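Cysteine protease (PDB 3OIS) probably cleaves peptide bonds as a cysteine peptidase of the papain family, and binds uridine diphosphate. Local coordinates at residues S31-I36 against G235-L240; F67-Q72 against R252-W257; G73-C78 against N119-A124. All coordinates share one frame; numbering follows the deposited sequence.

Contact 1: residues S31-I36 against G235-L240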
loop_
_atom_site.group_PDB
_atom_site.type_symbol
_atom_site.label_atom_id
_atom_site.label_comp_id
_atom_site.label_asym_id
_atom_site.label_seq_id
_atom_site.Cartn_x
_atom_site.Cartn_y
_atom_site.Cartn_z
ATOM N N SER A 31 -7.442 -4.194 -11.659
ATOM C CA SER A 31 -8.011 -5.235 -10.701
ATOM C C SER A 31 -6.880 -5.883 -10.004
ATOM O O SER A 31 -5.997 -6.443 -10.654
ATOM C CB SER A 31 -8.804 -6.329 -11.478
ATOM O OG SER A 31 -10.135 -5.923 -11.534
ATOM N N GLY A 32 -6.840 -5.823 -8.658
ATOM C CA GLY A 32 -5.724 -6.412 -7.949
ATOM C C GLY A 32 -4.471 -5.556 -7.761
ATOM O O GLY A 32 -3.552 -5.897 -7.008
ATOM N N TYR A 33 -4.424 -4.418 -8.496
ATOM C CA TYR A 33 -3.299 -3.465 -8.469
ATOM C C TYR A 33 -3.830 -2.092 -8.033
ATOM O O TYR A 33 -4.537 -2.018 -7.023
ATOM C CB TYR A 33 -2.632 -3.375 -9.841
ATOM C CG TYR A 33 -2.079 -4.668 -10.322
ATOM C CD1 TYR A 33 -1.368 -5.508 -9.444
ATOM C CD2 TYR A 33 -2.121 -5.011 -11.707
ATOM C CE1 TYR A 33 -0.863 -6.702 -9.888
ATOM C CE2 TYR A 33 -1.571 -6.243 -12.162
ATOM C CZ TYR A 33 -0.964 -7.061 -11.259
ATOM O OH TYR A 33 -0.431 -8.279 -11.736
ATOM N N GLY A 34 -3.428 -1.017 -8.707
ATOM C CA GLY A 34 -3.998 0.264 -8.333
ATOM C C GLY A 34 -3.060 1.417 -8.008
ATOM O O GLY A 34 -3.506 2.495 -7.565
ATOM N N TYR A 35 -1.765 1.194 -8.098
ATOM C CA TYR A 35 -0.827 2.260 -7.778
ATOM C C TYR A 35 -0.548 3.106 -9.043
ATOM O O TYR A 35 -0.235 2.573 -10.082
ATOM C CB TYR A 35 0.491 1.589 -7.319
ATOM C CG TYR A 35 1.748 2.440 -7.403
ATOM C CD1 TYR A 35 1.946 3.599 -6.599
ATOM C CD2 TYR A 35 2.759 2.094 -8.302
ATOM C CE1 TYR A 35 3.171 4.370 -6.669
ATOM C CE2 TYR A 35 3.964 2.870 -8.380
ATOM C CZ TYR A 35 4.147 3.996 -7.581
ATOM O OH TYR A 35 5.389 4.699 -7.668
ATOM N N ILE A 36 -0.653 4.423 -8.888
ATOM C CA ILE A 36 -0.223 5.372 -9.940
ATOM C C ILE A 36 0.926 6.148 -9.314
ATOM O O ILE A 36 0.820 6.543 -8.127
ATOM C CB ILE A 36 -1.358 6.398 -10.157
ATOM C CG1 ILE A 36 -2.760 5.807 -10.624
ATOM C CG2 ILE A 36 -0.813 7.455 -11.256
ATOM C CD1 ILE A 36 -4.072 6.892 -10.574
ATOM N N GLY A 235 1.563 -4.106 -14.354
ATOM C CA GLY A 235 0.791 -3.062 -13.628
ATOM C C GLY A 235 1.636 -2.475 -12.497
ATOM O O GLY A 235 2.767 -2.855 -12.360
ATOM N N GLY A 236 1.040 -1.522 -11.788
ATOM C CA GLY A 236 1.621 -0.805 -10.670
ATOM C C GLY A 236 0.922 -1.238 -9.390
ATOM O O GLY A 236 -0.296 -1.141 -9.321
ATOM N N HIS A 237 1.717 -1.685 -8.408
ATOM C CA HIS A 237 1.149 -2.186 -7.149
ATOM C C HIS A 237 1.727 -1.400 -5.989
ATOM O O HIS A 237 2.763 -0.762 -6.175
ATOM C CB HIS A 237 1.394 -3.701 -6.974
ATOM C CG HIS A 237 0.466 -4.328 -6.003
ATOM N ND1 HIS A 237 0.797 -5.388 -5.168
ATOM C CD2 HIS A 237 -0.825 -4.054 -5.760
ATOM C CE1 HIS A 237 -0.261 -5.724 -4.459
ATOM N NE2 HIS A 237 -1.255 -4.921 -4.786
ATOM N N ALA A 238 1.083 -1.467 -4.820
ATOM C CA ALA A 238 1.632 -0.784 -3.613
ATOM C C ALA A 238 1.338 -1.688 -2.442
ATOM O O ALA A 238 0.273 -2.337 -2.405
ATOM C CB ALA A 238 1.000 0.575 -3.409
ATOM N N VAL A 239 2.349 -1.761 -1.547
ATOM C CA VAL A 239 2.229 -2.700 -0.394
ATOM C C VAL A 239 2.849 -2.048 0.819
ATOM O O VAL A 239 3.467 -0.991 0.755
ATOM C CB VAL A 239 3.019 -4.011 -0.706
ATOM C CG1 VAL A 239 2.375 -4.740 -1.889
ATOM C CG2 VAL A 239 4.469 -3.688 -1.055
ATOM N N LEU A 240 2.639 -2.678 1.976
ATOM C CA LEU A 240 3.337 -2.301 3.219
ATOM C C LEU A 240 4.583 -3.212 3.375
ATOM O O LEU A 240 4.474 -4.460 3.305
ATOM C CB LEU A 240 2.382 -2.497 4.420
ATOM C CG LEU A 240 2.991 -2.010 5.774
ATOM C CD1 LEU A 240 2.837 -0.452 5.831
ATOM C CD2 LEU A 240 2.206 -2.700 6.940
#
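The ring of Tyr33 presents its edge to the face of the His237 imidazole, an offset edge-to-face pair with centroids 5.8 Å apart and planes at 66°. One face of the tyrosine ring has Ser31 O above its rim, and the CD2 side of the ring meets Gly235, which can come close because it has no side chain there. Stacking of Trp257 on His237 also helps hold the imidazole in place. Tyr35 approaches differently: Gly236 CA sits at the edge of its ring, 3.9 Å from Tyr35 CD2. With CG anti to the backbone N (chi1 159°), this ring projects across the strand, and its hydroxyl is bonded to Asp282 beyond. At the root of the side chain, Tyr35 CB packs on Ala238 CB at 4.1 Å.

Between the two rings a single carbonyl does the polar work. Gly236 O takes the amide of Tyr35 N at 3.0 Å in a fairly straight bond whose donor stands well above the carbonyl plane, and it receives a weak second bond from Gly34 N at 3.2 Å. Two successive amides of the loop thus grip one oxygen of the strand, at the point where the chain turns past Gly34.

Most of this is buried, beside Cys78 at the start of helix 78-93. A cysteine heading the central helix and facing a histidine on a barrel strand is the hallmark of the papain fold. Residues 31-36, lying against both, are consistent with an N-terminal segment lying in the active-site cleft, as propeptides do in papain-family zymogens.

Contact 2: residues F67-Q72 against R252-W257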
loop_
_atom_site.group_PDB
_atom_site.type_symbol
_atom_site.label_atom_id
_atom_site.label_comp_id
_atom_site.label_asym_id
_atom_site.label_seq_id
_atom_site.Cartn_x
_atom_site.Cartn_y
_atom_site.Cartn_z
ATOM N N PHE A 67 -2.324 -9.171 12.777
ATOM C CA PHE A 67 -3.521 -9.180 11.953
ATOM C C PHE A 67 -3.230 -9.726 10.561
ATOM O O PHE A 67 -2.212 -9.381 9.949
ATOM C CB PHE A 67 -4.207 -7.812 11.914
ATOM C CG PHE A 67 -3.323 -6.655 11.352
ATOM C CD1 PHE A 67 -3.442 -6.206 10.012
ATOM C CD2 PHE A 67 -2.501 -5.968 12.189
ATOM C CE1 PHE A 67 -2.657 -5.054 9.605
ATOM C CE2 PHE A 67 -1.728 -4.888 11.854
ATOM C CZ PHE A 67 -1.747 -4.432 10.498
ATOM N N GLN A 68 -4.136 -10.551 10.061
ATOM C CA GLN A 68 -3.837 -11.259 8.829
ATOM C C GLN A 68 -3.910 -10.284 7.651
ATOM O O GLN A 68 -4.489 -9.181 7.760
ATOM C CB GLN A 68 -4.787 -12.418 8.567
ATOM C CG GLN A 68 -6.206 -12.067 8.421
ATOM C CD GLN A 68 -7.116 -13.321 8.544
ATOM O OE1 GLN A 68 -7.142 -14.196 7.654
ATOM N NE2 GLN A 68 -7.874 -13.388 9.657
ATOM N N VAL A 69 -3.348 -10.737 6.547
ATOM C CA VAL A 69 -3.484 -9.949 5.293
ATOM C C VAL A 69 -4.938 -9.711 4.932
ATOM O O VAL A 69 -5.837 -10.535 5.265
ATOM C CB VAL A 69 -2.701 -10.566 4.107
ATOM C CG1 VAL A 69 -1.198 -10.624 4.370
ATOM C CG2 VAL A 69 -3.302 -11.940 3.773
ATOM N N TYR A 70 -5.166 -8.606 4.240
ATOM C CA TYR A 70 -6.471 -8.434 3.611
ATOM C C TYR A 70 -6.482 -8.977 2.219
ATOM O O TYR A 70 -5.456 -9.369 1.706
ATOM C CB TYR A 70 -6.798 -6.922 3.470
ATOM C CG TYR A 70 -6.386 -5.975 4.621
ATOM C CD1 TYR A 70 -6.691 -6.268 5.988
ATOM C CD2 TYR A 70 -5.608 -4.848 4.366
ATOM C CE1 TYR A 70 -6.356 -5.410 6.998
ATOM C CE2 TYR A 70 -5.232 -3.975 5.407
ATOM C CZ TYR A 70 -5.627 -4.245 6.726
ATOM O OH TYR A 70 -5.283 -3.395 7.770
ATOM N N ASP A 71 -7.674 -8.975 1.600
ATOM C CA ASP A 71 -7.738 -9.378 0.205
ATOM C C ASP A 71 -8.434 -8.236 -0.532
ATOM O O ASP A 71 -9.649 -8.004 -0.320
ATOM C CB ASP A 71 -8.544 -10.677 0.062
ATOM C CG ASP A 71 -8.537 -11.228 -1.339
ATOM O OD1 ASP A 71 -8.189 -10.509 -2.321
ATOM O OD2 ASP A 71 -8.934 -12.435 -1.506
ATOM N N GLN A 72 -7.712 -7.493 -1.396
ATOM C CA GLN A 72 -8.379 -6.351 -2.033
ATOM C C GLN A 72 -9.303 -6.769 -3.131
ATOM O O GLN A 72 -10.084 -5.962 -3.603
ATOM C CB GLN A 72 -7.324 -5.417 -2.589
ATOM C CG GLN A 72 -6.616 -5.949 -3.820
ATOM C CD GLN A 72 -5.642 -4.878 -4.317
ATOM O OE1 GLN A 72 -5.904 -4.116 -5.331
ATOM N NE2 GLN A 72 -4.502 -4.859 -3.725
ATOM N N ARG A 252 10.687 -7.986 3.406
ATOM C CA ARG A 252 9.418 -8.733 3.575
ATOM C C ARG A 252 8.259 -7.791 3.305
ATOM O O ARG A 252 8.185 -6.684 3.872
ATOM C CB ARG A 252 9.318 -9.170 5.046
ATOM C CG ARG A 252 8.143 -10.103 5.357
ATOM C CD ARG A 252 8.415 -11.386 4.642
ATOM N NE ARG A 252 7.494 -12.414 5.168
ATOM C CZ ARG A 252 7.421 -13.668 4.695
ATOM N NH1 ARG A 252 8.098 -14.039 3.577
ATOM N NH2 ARG A 252 6.624 -14.574 5.322
ATOM N N ILE A 253 7.373 -8.222 2.406
ATOM C CA ILE A 253 6.212 -7.375 2.028
ATOM C C ILE A 253 4.884 -8.057 2.386
ATOM O O ILE A 253 4.699 -9.228 2.145
ATOM C CB ILE A 253 6.329 -6.886 0.547
ATOM C CG1 ILE A 253 6.396 -8.024 -0.376
ATOM C CG2 ILE A 253 7.616 -5.998 0.315
ATOM C CD1 ILE A 253 6.159 -7.550 -1.835
ATOM N N ARG A 254 3.966 -7.283 2.967
ATOM C CA ARG A 254 2.565 -7.675 3.211
ATOM C C ARG A 254 1.821 -7.378 1.971
ATOM O O ARG A 254 1.680 -6.223 1.566
ATOM C CB ARG A 254 2.092 -6.795 4.352
ATOM C CG ARG A 254 0.629 -7.080 4.770
ATOM C CD ARG A 254 0.169 -6.043 5.826
ATOM N NE ARG A 254 -1.257 -6.045 5.921
ATOM C CZ ARG A 254 -2.011 -6.890 6.674
ATOM N NH1 ARG A 254 -1.429 -7.823 7.461
ATOM N NH2 ARG A 254 -3.342 -6.807 6.659
ATOM N N ASN A 255 1.343 -8.432 1.297
ATOM C CA ASN A 255 0.526 -8.205 0.063
ATOM C C ASN A 255 -0.975 -8.126 0.482
ATOM O O ASN A 255 -1.279 -8.283 1.700
ATOM C CB ASN A 255 0.796 -9.261 -0.963
ATOM C CG ASN A 255 0.563 -8.765 -2.403
ATOM O OD1 ASN A 255 -0.068 -7.735 -2.614
ATOM N ND2 ASN A 255 1.102 -9.488 -3.377
ATOM N N SER A 256 -1.879 -7.831 -0.449
ATOM C CA SER A 256 -3.299 -7.637 -0.195
ATOM C C SER A 256 -4.073 -8.539 -1.150
ATOM O O SER A 256 -5.103 -8.144 -1.684
ATOM C CB SER A 256 -3.647 -6.142 -0.392
ATOM O OG SER A 256 -3.081 -5.695 -1.648
ATOM N N TRP A 257 -3.584 -9.756 -1.339
ATOM C CA TRP A 257 -4.214 -10.734 -2.283
ATOM C C TRP A 257 -4.685 -11.951 -1.490
ATOM O O TRP A 257 -4.892 -13.047 -2.071
ATOM C CB TRP A 257 -3.237 -11.175 -3.391
ATOM C CG TRP A 257 -2.877 -10.013 -4.322
ATOM C CD1 TRP A 257 -3.530 -8.778 -4.439
ATOM C CD2 TRP A 257 -1.693 -9.921 -5.140
ATOM N NE1 TRP A 257 -2.838 -7.965 -5.371
ATOM C CE2 TRP A 257 -1.716 -8.656 -5.784
ATOM C CE3 TRP A 257 -0.647 -10.816 -5.436
ATOM C CZ2 TRP A 257 -0.703 -8.276 -6.690
ATOM C CZ3 TRP A 257 0.337 -10.447 -6.337
ATOM C CH2 TRP A 257 0.335 -9.161 -6.918
HETATM O O HOH W 1 -3.167 -7.039 3.288
#
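Arg254 reaches from the end of strand 250-254 to the loop 67-72, joining the barrel domain of this papain-type fold to the chain that leads into its central helix. Its side chain leaves CB fully extended as far as NE, with CG anti to the backbone N (chi1 -179°). Arg254 CG slides past Val69 CG1 at 4.0 Å, the two side chains running in opposite directions. Farther out, the turn at chi4 (84°) sets the guanidinium across the loop. Phe67 CE1 lies over one face of that group, 3.5 Å from Arg254 CZ, and Val69 covers the opposite one.

At the tip the nitrogens divide the carbonyls between them. Arg254 NH1 donates to Phe67 O at 3.0 Å and is also bonded to Tyr266, while Arg254 NH2 donates to Gln68 O at 2.9 Å. Both oxygens are met from above their carbonyl planes. The same NH2 stands over the centre of the Tyr70 ring; the two planes are 77° apart, so this cation-pi contact is made by the guanidinium edge on. The Tyr70 hydroxyl is hydrogen-bonded to Gln88. Several contacts thus fix the rotation of the buried guanidinium, and the aromatic face and carbonyls probably help stabilise its positive charge.

Beyond Arg254 the backbones draw together, with a single beta bridge between Asp71 and Trp257. Gln72 probably corresponds to the oxyanion-hole glutamine of papain-like enzymes, six residues ahead of Cys78, the first residue of the helix, and Gln72 N bonds to Ser256 O at 2.7 Å, almost straight. A water links the two backbones, accepting from Tyr70 N at 2.7 Å and donating to Asn255 O.

Contact 3: residues G73-C78 against N119-A124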
loop_
_atom_site.group_PDB
_atom_site.type_symbol
_atom_site.label_atom_id
_atom_site.label_comp_id
_atom_site.label_asym_id
_atom_site.label_seq_id
_atom_site.Cartn_x
_atom_site.Cartn_y
_atom_site.Cartn_z
ATOM N N GLY A 73 -9.261 -8.053 -3.513
ATOM C CA GLY A 73 -10.122 -8.547 -4.613
ATOM C C GLY A 73 -9.948 -7.802 -5.941
ATOM O O GLY A 73 -8.799 -7.511 -6.390
ATOM N N ARG A 74 -11.073 -7.578 -6.608
ATOM C CA ARG A 74 -11.042 -7.320 -8.043
ATOM C C ARG A 74 -11.053 -5.844 -8.385
ATOM O O ARG A 74 -11.414 -5.495 -9.537
ATOM C CB ARG A 74 -12.313 -7.962 -8.647
ATOM C CG ARG A 74 -12.347 -9.484 -8.465
ATOM C CD ARG A 74 -13.716 -10.044 -8.888
ATOM N NE ARG A 74 -14.651 -9.697 -7.851
ATOM C CZ ARG A 74 -15.986 -9.790 -7.971
ATOM N NH1 ARG A 74 -16.519 -10.245 -9.127
ATOM N NH2 ARG A 74 -16.756 -9.453 -6.939
ATOM N N ILE A 75 -10.703 -5.008 -7.440
ATOM C CA ILE A 75 -10.588 -3.571 -7.716
ATOM C C ILE A 75 -9.144 -3.047 -7.472
ATOM O O ILE A 75 -8.274 -3.750 -6.915
ATOM C CB ILE A 75 -11.639 -2.810 -6.858
ATOM C CG1 ILE A 75 -11.386 -2.965 -5.313
ATOM C CG2 ILE A 75 -13.059 -3.079 -7.392
ATOM C CD1 ILE A 75 -12.383 -1.996 -4.457
ATOM N N GLY A 76 -8.930 -1.752 -7.800
ATOM C CA GLY A 76 -7.569 -1.151 -7.824
ATOM C C GLY A 76 -7.228 -0.395 -6.557
ATOM O O GLY A 76 -6.781 0.784 -6.592
ATOM N N SER A 77 -7.495 -1.076 -5.417
ATOM C CA SER A 77 -7.468 -0.420 -4.148
ATOM C C SER A 77 -6.174 -0.680 -3.387
ATOM O O SER A 77 -6.148 -0.525 -2.159
ATOM C CB SER A 77 -8.731 -0.835 -3.351
ATOM O OG SER A 77 -8.665 -2.240 -3.131
ATOM N N CYS A 78 -5.109 -1.070 -4.091
ATOM C CA CYS A 78 -3.874 -1.486 -3.357
ATOM C C CYS A 78 -3.345 -0.358 -2.449
ATOM O O CYS A 78 -2.877 -0.661 -1.306
ATOM C CB CYS A 78 -2.693 -1.947 -4.261
ATOM S SG CYS A 78 -2.199 -0.616 -5.424
ATOM N N ASN A 119 -16.443 7.027 -9.919
ATOM C CA ASN A 119 -17.236 6.073 -10.695
ATOM C C ASN A 119 -16.428 5.059 -11.520
ATOM O O ASN A 119 -17.032 4.219 -12.177
ATOM C CB ASN A 119 -18.137 6.844 -11.653
ATOM C CG ASN A 119 -19.340 7.569 -10.915
ATOM O OD1 ASN A 119 -19.697 7.244 -9.770
ATOM N ND2 ASN A 119 -19.998 8.480 -11.655
ATOM N N TYR A 120 -15.068 5.124 -11.483
ATOM C CA TYR A 120 -14.198 4.290 -12.288
ATOM C C TYR A 120 -13.111 3.647 -11.389
ATOM O O TYR A 120 -12.779 4.241 -10.338
ATOM C CB TYR A 120 -13.600 5.263 -13.330
ATOM C CG TYR A 120 -14.743 5.867 -14.167
ATOM C CD1 TYR A 120 -15.199 5.190 -15.313
ATOM C CD2 TYR A 120 -15.367 7.079 -13.796
ATOM C CE1 TYR A 120 -16.275 5.699 -16.081
ATOM C CE2 TYR A 120 -16.441 7.597 -14.548
ATOM C CZ TYR A 120 -16.898 6.889 -15.671
ATOM O OH TYR A 120 -17.935 7.364 -16.421
ATOM N N ASP A 121 -12.544 2.514 -11.790
ATOM C CA ASP A 121 -11.545 1.859 -10.954
ATOM C C ASP A 121 -10.197 2.444 -11.432
ATOM O O ASP A 121 -9.382 1.797 -12.116
ATOM C CB ASP A 121 -11.650 0.338 -11.185
ATOM C CG ASP A 121 -10.924 -0.455 -10.142
ATOM O OD1 ASP A 121 -10.576 0.106 -9.095
ATOM O OD2 ASP A 121 -10.700 -1.670 -10.409
ATOM N N SER A 122 -9.901 3.676 -11.020
ATOM C CA SER A 122 -8.796 4.374 -11.578
ATOM C C SER A 122 -7.498 4.050 -10.882
ATOM O O SER A 122 -6.437 4.426 -11.367
ATOM C CB SER A 122 -9.077 5.873 -11.496
ATOM O OG SER A 122 -9.226 6.209 -10.114
ATOM N N GLY A 123 -7.561 3.433 -9.688
ATOM C CA GLY A 123 -6.345 3.362 -8.841
ATOM C C GLY A 123 -6.099 4.771 -8.224
ATOM O O GLY A 123 -7.018 5.630 -8.272
ATOM N N ALA A 124 -4.940 4.966 -7.612
ATOM C CA ALA A 124 -4.656 6.169 -6.853
ATOM C C ALA A 124 -3.149 6.319 -6.590
ATOM O O ALA A 124 -2.374 5.319 -6.642
ATOM C CB ALA A 124 -5.466 6.100 -5.476
HETATM O O HOH W 2 -12.386 -3.383 -11.349
#
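Asp121 swings its CG anti to the backbone N (chi1 -166°), and a small chi2 of 15° turns the carboxylate so that both oxygens confront the backbone at Ile75 and Gly76. Asp121 OD1 uses its syn lone pair to accept from Gly76 N at 2.8 Å. Tyr108, on helix 104-114, bonds to the same oxygen and also to Gly123 N, tying the 119-124 loop to that helix. The other oxygen, Asp121 OD2, takes a water at 2.6 Å which donates in turn to Arg74 O, and it lies 3.3 Å from Ile75 CA. Both oxygens of the buried carboxylate therefore have polar partners.

Each loop bends sharply here, with Gly76 and Asp121 at the centres of inverse gamma turns. Loop 73-78 leads into helix 78-93, whose first residue, Cys78, probably matches the catalytic cysteine of papain-family peptidases, and the aspartate holds it by the backbone just ahead of the helix start. On the Gly76 side the amide points into the carboxylate, while its carbonyl faces the other loop: Gly123 CA gives a CA-H...O contact to Gly76 O at 3.4 Å, with the angle at the hydrogen 171°. Neither glycine puts a side chain between the two backbones, and Gly76 CA and Gly123 CA are 4.8 Å apart.

All three contacts are largely buried and meet around the start of helix 78-93, though contact 1 lies nearest the middle of the chain and contact 3 farthest out, their centres about 9 Å apart. Contacts 1 and 2 use neighbouring strands of one antiparallel sheet, 233-245 and 250-254, and are stitched together by Trp257 bonding to Gly32 O. Contact 3 has no strand of that sheet; it reaches contact 1 through the backbone bond of Gly34 with Ala124. The chemistry changes accordingly: aromatic rings and a shared carbonyl in contact 1, an arginine among carbonyls and rings in contact 2, a carboxylate gripping a glycine turn in contact 3.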